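Local structure of Non-structural polyprotein (Sindbis virus, 4GUA) at residues K249-G262 with V504-D516. The protein cleaves the viral polyprotein through its nsP2 cysteine protease and, in this uncleaved precursor form, carries the macro and zinc-binding domains of nsP3. Numbering follows the deposited sequence.
Sequences KTLSRSALNCLNPG and VTELKDEDMEIDD. With SO4 (sulfate ion), chain L.
Met512 and Ile514 pack against the last turns of helix 237-257 from the loop that follows helix 488-502. Bent at chi2 and chi3, the Met512 chain sets its CG 3.4 Å from Leu256 CB, and Leu256 CD1 lies 4.0 Å from Ile514 CG1. Leu312 borders this apolar patch from strand 305-312, while Leu284 of helix 275-286 flanks Ile514. Farther along, the Pro261 ring rests on the Glu506 backbone and meets Leu507 CD2 through CB at 3.7 Å, and Val504 CG1 lies against Gly262.

Two salt bridges hold the end of the contact toward Asp516. With CG anti to the backbone N (chi1 -176°) and an extended chain beyond, Lys249 carries NZ to Asp516 OD1 at 2.9 Å, approaching from above the carboxylate plane; a sulfate, probably from the crystallisation liquor, also accepts from NZ through O4. The Arg253 guanidinium has Met512 O over one face, and its NH2 pairs with Glu513 OE1 at a long 3.5 Å. Asn257 OD1, within the guanidinium plane, accepts from NH1 at 2.9 Å and steadies that group.

Consecutive Asx turns at Asp509 and Asp511 shape the loop. Apolar packing along the contact, with ion pairs at its Lys249/Asp516 end, thus fastens this nsP3 loop to the methyltransferase-like domain of nsP2, consistent with an uncleaved precursor whose domains are tied together.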
ATOM      1  N   LYS A 249      14.184   4.813   2.152  1.00 59.25           N
ATOM      2  CA  LYS A 249      14.602   3.977   1.033  1.00 58.09           C
ATOM      3  C   LYS A 249      16.097   3.656   1.056  1.00 58.26           C
ATOM      4  O   LYS A 249      16.493   2.510   0.862  1.00 59.78           O
ATOM      5  CB  LYS A 249      14.256   4.645  -0.293  1.00 57.21           C
ATOM      6  CG  LYS A 249      14.587   3.778  -1.496  1.00 59.88           C
ATOM      7  CD  LYS A 249      14.246   4.475  -2.794  1.00 63.14           C
ATOM      8  CE  LYS A 249      14.426   3.546  -3.972  1.00 64.40           C
ATOM      9  NZ  LYS A 249      14.099   4.219  -5.254  1.00 63.28           N
ATOM     10  N   THR A 250      16.916   4.666   1.319  1.00 52.30           N
ATOM     11  CA  THR A 250      18.367   4.522   1.261  1.00 53.23           C
ATOM     12  C   THR A 250      18.859   3.526   2.311  1.00 58.38           C
ATOM     13  O   THR A 250      19.613   2.593   2.009  1.00 55.87           O
ATOM     14  CB  THR A 250      19.074   5.870   1.516  1.00 51.77           C
ATOM     15  OG1 THR A 250      18.639   6.851   0.568  1.00 59.37           O
ATOM     16  CG2 THR A 250      20.573   5.717   1.416  1.00 46.47           C
ATOM     17  N   LEU A 251      18.443   3.755   3.555  1.00 56.88           N
ATOM     18  CA  LEU A 251      18.881   2.937   4.678  1.00 49.98           C
ATOM     19  C   LEU A 251      18.274   1.548   4.619  1.00 48.41           C
ATOM     20  O   LEU A 251      18.905   0.574   5.022  1.00 54.34           O
ATOM     21  CB  LEU A 251      18.539   3.609   6.007  1.00 49.19           C
ATOM     22  CG  LEU A 251      19.259   4.927   6.304  1.00 50.19           C
ATOM     23  CD1 LEU A 251      18.875   5.423   7.684  1.00 53.79           C
ATOM     24  CD2 LEU A 251      20.772   4.771   6.198  1.00 48.57           C
ATOM     25  N   SER A 252      17.047   1.458   4.125  1.00 46.00           N
ATOM     26  CA  SER A 252      16.403   0.164   3.928  1.00 49.03           C
ATOM     27  C   SER A 252      17.166  -0.649   2.882  1.00 51.97           C
ATOM     28  O   SER A 252      17.350  -1.856   3.030  1.00 53.48           O
ATOM     29  CB  SER A 252      14.953   0.354   3.488  1.00 55.64           C
ATOM     30  OG  SER A 252      14.175   0.929   4.527  1.00 56.30           O
ATOM     31  N   ARG A 253      17.620   0.025   1.827  1.00 53.29           N
ATOM     32  CA  ARG A 253      18.335  -0.635   0.740  1.00 55.31           C
ATOM     33  C   ARG A 253      19.681  -1.159   1.233  1.00 58.23           C
ATOM     34  O   ARG A 253      20.081  -2.284   0.923  1.00 59.73           O
ATOM     35  CB  ARG A 253      18.562   0.342  -0.419  1.00 54.50           C
ATOM     36  CG  ARG A 253      19.416  -0.215  -1.556  1.00 51.80           C
ATOM     37  CD  ARG A 253      18.758  -1.405  -2.240  1.00 59.35           C
ATOM     38  NE  ARG A 253      19.605  -1.993  -3.279  1.00 60.99           N
ATOM     39  CZ  ARG A 253      20.544  -2.910  -3.054  1.00 59.43           C
ATOM     40  NH1 ARG A 253      20.774  -3.357  -1.821  1.00 53.59           N
ATOM     41  NH2 ARG A 253      21.261  -3.384  -4.064  1.00 59.05           N
ATOM     42  N   SER A 254      20.381  -0.337   2.004  1.00 53.88           N
ATOM     43  CA  SER A 254      21.654  -0.745   2.564  1.00 56.42           C
ATOM     44  C   SER A 254      21.444  -1.923   3.510  1.00 62.59           C
ATOM     45  O   SER A 254      22.263  -2.842   3.557  1.00 70.19           O
ATOM     46  CB  SER A 254      22.316   0.419   3.304  1.00 53.87           C
ATOM     47  OG  SER A 254      22.752   1.424   2.408  1.00 47.75           O
ATOM     48  N   ALA A 255      20.351  -1.887   4.267  1.00 54.43           N
ATOM     49  CA  ALA A 255      20.068  -2.929   5.247  1.00 55.97           C
ATOM     50  C   ALA A 255      19.830  -4.267   4.555  1.00 56.23           C
ATOM     51  O   ALA A 255      20.210  -5.316   5.082  1.00 54.47           O
ATOM     52  CB  ALA A 255      18.872  -2.550   6.095  1.00 57.72           C
ATOM     53  N   LEU A 256      19.179  -4.235   3.393  1.00 57.26           N
ATOM     54  CA  LEU A 256      18.937  -5.460   2.622  1.00 58.29           C
ATOM     55  C   LEU A 256      20.218  -6.217   2.255  1.00 61.10           C
ATOM     56  O   LEU A 256      20.201  -7.445   2.136  1.00 63.54           O
ATOM     57  CB  LEU A 256      18.135  -5.161   1.358  1.00 53.12           C
ATOM     58  CG  LEU A 256      16.697  -4.701   1.583  1.00 55.98           C
ATOM     59  CD1 LEU A 256      16.062  -4.338   0.266  1.00 58.69           C
ATOM     60  CD2 LEU A 256      15.885  -5.785   2.282  1.00 59.39           C
ATOM     61  N   ASN A 257      21.319  -5.503   2.044  1.00 57.90           N
ATOM     62  CA  ASN A 257      22.592  -6.177   1.792  1.00 56.52           C
ATOM     63  C   ASN A 257      23.062  -6.907   3.037  1.00 58.86           C
ATOM     64  O   ASN A 257      23.778  -7.891   2.952  1.00 62.02           O
ATOM     65  CB  ASN A 257      23.667  -5.185   1.343  1.00 52.97           C
ATOM     66  CG  ASN A 257      23.363  -4.560   0.002  1.00 54.75           C
ATOM     67  OD1 ASN A 257      22.808  -5.208  -0.889  1.00 58.41           O
ATOM     68  ND2 ASN A 257      23.723  -3.294  -0.153  1.00 59.31           N
ATOM     69  N   CYS A 258      22.656  -6.406   4.195  1.00 68.57           N
ATOM     70  CA  CYS A 258      23.099  -6.947   5.475  1.00 38.36           C
ATOM     71  C   CYS A 258      22.132  -7.957   6.109  1.00 41.93           C
ATOM     72  O   CYS A 258      22.306  -8.325   7.267  1.00 55.72           O
ATOM     73  CB  CYS A 258      23.390  -5.807   6.441  1.00 38.31           C
ATOM     74  SG  CYS A 258      24.570  -4.604   5.760  1.00 61.70           S
ATOM     75  N   LEU A 259      21.102  -8.370   5.374  1.00 68.04           N
ATOM     76  CA  LEU A 259      20.050  -9.212   5.937  1.00 63.04           C
ATOM     77  C   LEU A 259      20.023 -10.629   5.358  1.00 64.56           C
ATOM     78  O   LEU A 259      20.035 -10.802   4.144  1.00 69.07           O
ATOM     79  CB  LEU A 259      18.694  -8.551   5.691  1.00 66.39           C
ATOM     80  CG  LEU A 259      17.511  -9.076   6.507  1.00 66.60           C
ATOM     81  CD1 LEU A 259      17.779  -9.005   7.998  1.00 59.56           C
ATOM     82  CD2 LEU A 259      16.255  -8.297   6.155  1.00 69.08           C
ATOM     83  N   ASN A 260      19.990 -11.637   6.229  1.00 63.89           N
ATOM     84  CA  ASN A 260      19.848 -13.030   5.792  1.00 67.64           C
ATOM     85  C   ASN A 260      18.443 -13.356   5.327  1.00 68.58           C
ATOM     86  O   ASN A 260      17.477 -12.756   5.793  1.00 67.47           O
ATOM     87  CB  ASN A 260      20.180 -13.995   6.927  1.00 73.78           C
ATOM     88  CG  ASN A 260      21.658 -14.135   7.165  1.00 70.48           C
ATOM     89  OD1 ASN A 260      22.449 -14.186   6.218  1.00 75.94           O
ATOM     90  ND2 ASN A 260      22.045 -14.209   8.434  1.00 57.81           N
ATOM     91  N   PRO A 261      18.317 -14.340   4.427  1.00 71.35           N
ATOM     92  CA  PRO A 261      16.979 -14.805   4.046  1.00 73.55           C
ATOM     93  C   PRO A 261      16.174 -15.255   5.267  1.00 71.13           C
ATOM     94  O   PRO A 261      16.740 -15.789   6.220  1.00 73.15           O
ATOM     95  CB  PRO A 261      17.261 -15.981   3.096  1.00 70.94           C
ATOM     96  CG  PRO A 261      18.734 -16.210   3.132  1.00 65.39           C
ATOM     97  CD  PRO A 261      19.375 -14.963   3.622  1.00 65.70           C
ATOM     98  N   GLY A 262      14.867 -15.017   5.241  1.00 67.56           N
ATOM     99  CA  GLY A 262      14.022 -15.294   6.386  1.00 60.87           C
ATOM    100  C   GLY A 262      14.229 -14.286   7.503  1.00 60.05           C
ATOM    101  O   GLY A 262      13.639 -14.405   8.581  1.00 63.51           O
ATOM    102  N   VAL A 504      11.793 -19.997   5.664  1.00 83.38           N
ATOM    103  CA  VAL A 504      12.413 -19.284   4.557  1.00 75.89           C
ATOM    104  C   VAL A 504      13.931 -19.295   4.736  1.00 75.24           C
ATOM    105  O   VAL A 504      14.482 -18.514   5.512  1.00 75.48           O
ATOM    106  CB  VAL A 504      11.905 -17.826   4.537  1.00 70.31           C
ATOM    107  CG1 VAL A 504      12.641 -16.994   3.497  1.00 69.75           C
ATOM    108  CG2 VAL A 504      10.413 -17.803   4.269  1.00 70.13           C
ATOM    109  N   THR A 505      14.610 -20.170   4.005  1.00 73.51           N
ATOM    110  CA  THR A 505      16.058 -20.302   4.137  1.00 77.93           C
ATOM    111  C   THR A 505      16.866 -19.673   2.995  1.00 83.84           C
ATOM    112  O   THR A 505      18.096 -19.648   3.051  1.00 78.24           O
ATOM    113  CB  THR A 505      16.449 -21.776   4.283  1.00 78.13           C
ATOM    114  OG1 THR A 505      16.032 -22.501   3.117  1.00 83.76           O
ATOM    115  CG2 THR A 505      15.778 -22.372   5.507  1.00 70.47           C
ATOM    116  N   GLU A 506      16.187 -19.173   1.965  1.00 92.66           N
ATOM    117  CA  GLU A 506      16.882 -18.651   0.790  1.00 94.26           C
ATOM    118  C   GLU A 506      16.043 -17.663  -0.015  1.00 85.01           C
ATOM    119  O   GLU A 506      14.814 -17.667   0.058  1.00 85.27           O
ATOM    120  CB  GLU A 506      17.315 -19.796  -0.117  1.00101.43           C
ATOM    121  CG  GLU A 506      16.160 -20.626  -0.625  1.00109.74           C
ATOM    122  CD  GLU A 506      16.614 -21.759  -1.513  1.00118.11           C
ATOM    123  OE1 GLU A 506      17.833 -22.036  -1.539  1.00121.72           O
ATOM    124  OE2 GLU A 506      15.757 -22.372  -2.185  1.00119.52           O
ATOM    125  N   LEU A 507      16.729 -16.840  -0.801  1.00 72.06           N
ATOM    126  CA  LEU A 507      16.096 -15.817  -1.625  1.00 60.81           C
ATOM    127  C   LEU A 507      15.485 -16.368  -2.907  1.00 62.93           C
ATOM    128  O   LEU A 507      16.018 -17.290  -3.511  1.00 65.29           O
ATOM    129  CB  LEU A 507      17.125 -14.755  -1.994  1.00 56.49           C
ATOM    130  CG  LEU A 507      17.793 -14.078  -0.799  1.00 59.53           C
ATOM    131  CD1 LEU A 507      18.582 -12.851  -1.240  1.00 54.50           C
ATOM    132  CD2 LEU A 507      16.758 -13.709   0.254  1.00 65.50           C
ATOM    133  N   LYS A 508      14.358 -15.798  -3.320  1.00 69.91           N
ATOM    134  CA  LYS A 508      13.734 -16.195  -4.575  1.00 77.31           C
ATOM    135  C   LYS A 508      14.319 -15.399  -5.747  1.00 77.63           C
ATOM    136  O   LYS A 508      14.150 -15.766  -6.909  1.00 77.34           O
ATOM    137  CB  LYS A 508      12.218 -16.011  -4.493  1.00 79.09           C
ATOM    138  CG  LYS A 508      11.559 -16.855  -3.408  1.00 82.34           C
ATOM    139  CD  LYS A 508      10.108 -17.168  -3.736  1.00 87.48           C
ATOM    140  CE  LYS A 508       9.172 -16.093  -3.225  1.00 94.13           C
ATOM    141  NZ  LYS A 508       7.744 -16.393  -3.540  1.00100.23           N
ATOM    142  N   ASP A 509      15.013 -14.311  -5.424  1.00 75.18           N
ATOM    143  CA  ASP A 509      15.765 -13.532  -6.396  1.00 69.13           C
ATOM    144  C   ASP A 509      16.891 -12.816  -5.660  1.00 73.04           C
ATOM    145  O   ASP A 509      16.753 -12.477  -4.485  1.00 71.02           O
ATOM    146  CB  ASP A 509      14.861 -12.524  -7.105  1.00 70.90           C
ATOM    147  CG  ASP A 509      15.552 -11.842  -8.279  1.00 77.42           C
ATOM    148  OD1 ASP A 509      15.615 -12.448  -9.371  1.00 81.23           O
ATOM    149  OD2 ASP A 509      16.023 -10.697  -8.116  1.00 76.45           O
ATOM    150  N   GLU A 510      18.014 -12.604  -6.331  1.00 80.90           N
ATOM    151  CA  GLU A 510      19.157 -11.981  -5.678  1.00 82.97           C
ATOM    152  C   GLU A 510      19.243 -10.465  -5.873  1.00 79.03           C
ATOM    153  O   GLU A 510      20.084  -9.815  -5.258  1.00 77.72           O
ATOM    154  CB  GLU A 510      20.451 -12.667  -6.107  1.00 89.46           C
ATOM    155  CG  GLU A 510      20.799 -13.849  -5.220  1.00 97.19           C
ATOM    156  CD  GLU A 510      22.206 -14.366  -5.443  1.00111.19           C
ATOM    157  OE1 GLU A 510      22.770 -14.148  -6.543  1.00110.08           O
ATOM    158  OE2 GLU A 510      22.755 -14.986  -4.506  1.00119.01           O
ATOM    159  N   ASP A 511      18.388  -9.895  -6.721  1.00 81.08           N
ATOM    160  CA  ASP A 511      18.439  -8.452  -6.960  1.00 82.17           C
ATOM    161  C   ASP A 511      17.655  -7.702  -5.888  1.00 78.02           C
ATOM    162  O   ASP A 511      16.432  -7.804  -5.790  1.00 74.33           O
ATOM    163  CB  ASP A 511      17.890  -8.100  -8.342  1.00 82.78           C
ATOM    164  CG  ASP A 511      18.179  -6.660  -8.732  1.00 81.67           C
ATOM    165  OD1 ASP A 511      18.478  -5.847  -7.830  1.00 75.63           O
ATOM    166  OD2 ASP A 511      18.117  -6.344  -9.941  1.00 85.09           O
ATOM    167  N   MET A 512      18.387  -6.915  -5.112  1.00 74.96           N
ATOM    168  CA  MET A 512      17.873  -6.332  -3.887  1.00 67.31           C
ATOM    169  C   MET A 512      17.374  -4.898  -4.050  1.00 65.18           C
ATOM    170  O   MET A 512      16.997  -4.260  -3.069  1.00 63.50           O
ATOM    171  CB  MET A 512      18.959  -6.398  -2.810  1.00 67.86           C
ATOM    172  CG  MET A 512      18.480  -6.950  -1.482  1.00 74.24           C
ATOM    173  SD  MET A 512      17.708  -8.580  -1.593  1.00 77.85           S
ATOM    174  CE  MET A 512      18.572  -9.456  -0.294  1.00 91.23           C
ATOM    175  N   GLU A 513      17.384  -4.380  -5.271  1.00 71.88           N
ATOM    176  CA  GLU A 513      16.981  -2.997  -5.493  1.00 79.07           C
ATOM    177  C   GLU A 513      15.498  -2.833  -5.125  1.00 75.38           C
ATOM    178  O   GLU A 513      14.688  -3.747  -5.323  1.00 74.04           O
ATOM    179  CB  GLU A 513      17.253  -2.579  -6.945  1.00 88.18           C
ATOM    180  CG  GLU A 513      17.717  -1.119  -7.110  1.00 98.15           C
ATOM    181  CD  GLU A 513      19.224  -0.911  -6.777  1.00101.11           C
ATOM    182  OE1 GLU A 513      20.031  -1.857  -6.964  1.00 98.70           O
ATOM    183  OE2 GLU A 513      19.592   0.190  -6.293  1.00 95.03           O
ATOM    184  N   ILE A 514      15.145  -1.669  -4.589  1.00 63.06           N
ATOM    185  CA  ILE A 514      13.754  -1.358  -4.288  1.00 53.00           C
ATOM    186  C   ILE A 514      13.209  -0.480  -5.403  1.00 54.11           C
ATOM    187  O   ILE A 514      13.495   0.718  -5.445  1.00 55.61           O
ATOM    188  CB  ILE A 514      13.682  -0.552  -2.965  1.00 50.30           C
ATOM    189  CG1 ILE A 514      14.252  -1.377  -1.812  1.00 49.65           C
ATOM    190  CG2 ILE A 514      12.261  -0.119  -2.650  1.00 47.83           C
ATOM    191  CD1 ILE A 514      14.549  -0.562  -0.576  1.00 47.63           C
ATOM    192  N   ASP A 515      12.370  -1.031  -6.275  1.00 56.01           N
ATOM    193  CA  ASP A 515      11.881  -0.226  -7.386  1.00 63.62           C
ATOM    194  C   ASP A 515      10.501   0.279  -7.013  1.00 59.70           C
ATOM    195  O   ASP A 515       9.516  -0.444  -7.101  1.00 60.27           O
ATOM    196  CB  ASP A 515      11.801  -1.068  -8.664  1.00 71.19           C
ATOM    197  CG  ASP A 515      11.679  -0.220  -9.922  1.00 76.64           C
ATOM    198  OD1 ASP A 515      11.485   1.008  -9.800  1.00 80.11           O
ATOM    199  OD2 ASP A 515      11.788  -0.782 -11.036  1.00 74.90           O
ATOM    200  N   ASP A 516      10.440   1.551  -6.632  1.00 59.83           N
ATOM    201  CA  ASP A 516       9.193   2.138  -6.168  1.00 54.40           C
ATOM    202  C   ASP A 516       8.406   2.791  -7.300  1.00 56.14           C
ATOM    203  O   ASP A 516       7.247   3.156  -7.110  1.00 61.00           O
ATOM    204  CB  ASP A 516       9.460   3.137  -5.044  1.00 48.82           C
ATOM    205  CG  ASP A 516      10.530   4.143  -5.396  1.00 57.44           C
ATOM    206  OD1 ASP A 516      11.399   3.833  -6.239  1.00 67.00           O
ATOM    207  OD2 ASP A 516      10.520   5.242  -4.810  1.00 59.89           O
TER
HETATM  208  S   SO4 L1709      16.067   6.859  -7.088  1.00126.71           S
HETATM  209  O1  SO4 L1709      15.915   6.626  -8.525  1.00124.26           O
HETATM  210  O2  SO4 L1709      17.109   7.855  -6.845  1.00129.23           O
HETATM  211  O3  SO4 L1709      14.799   7.350  -6.547  1.00121.14           O
HETATM  212  O4  SO4 L1709      16.449   5.609  -6.433  1.00125.71           O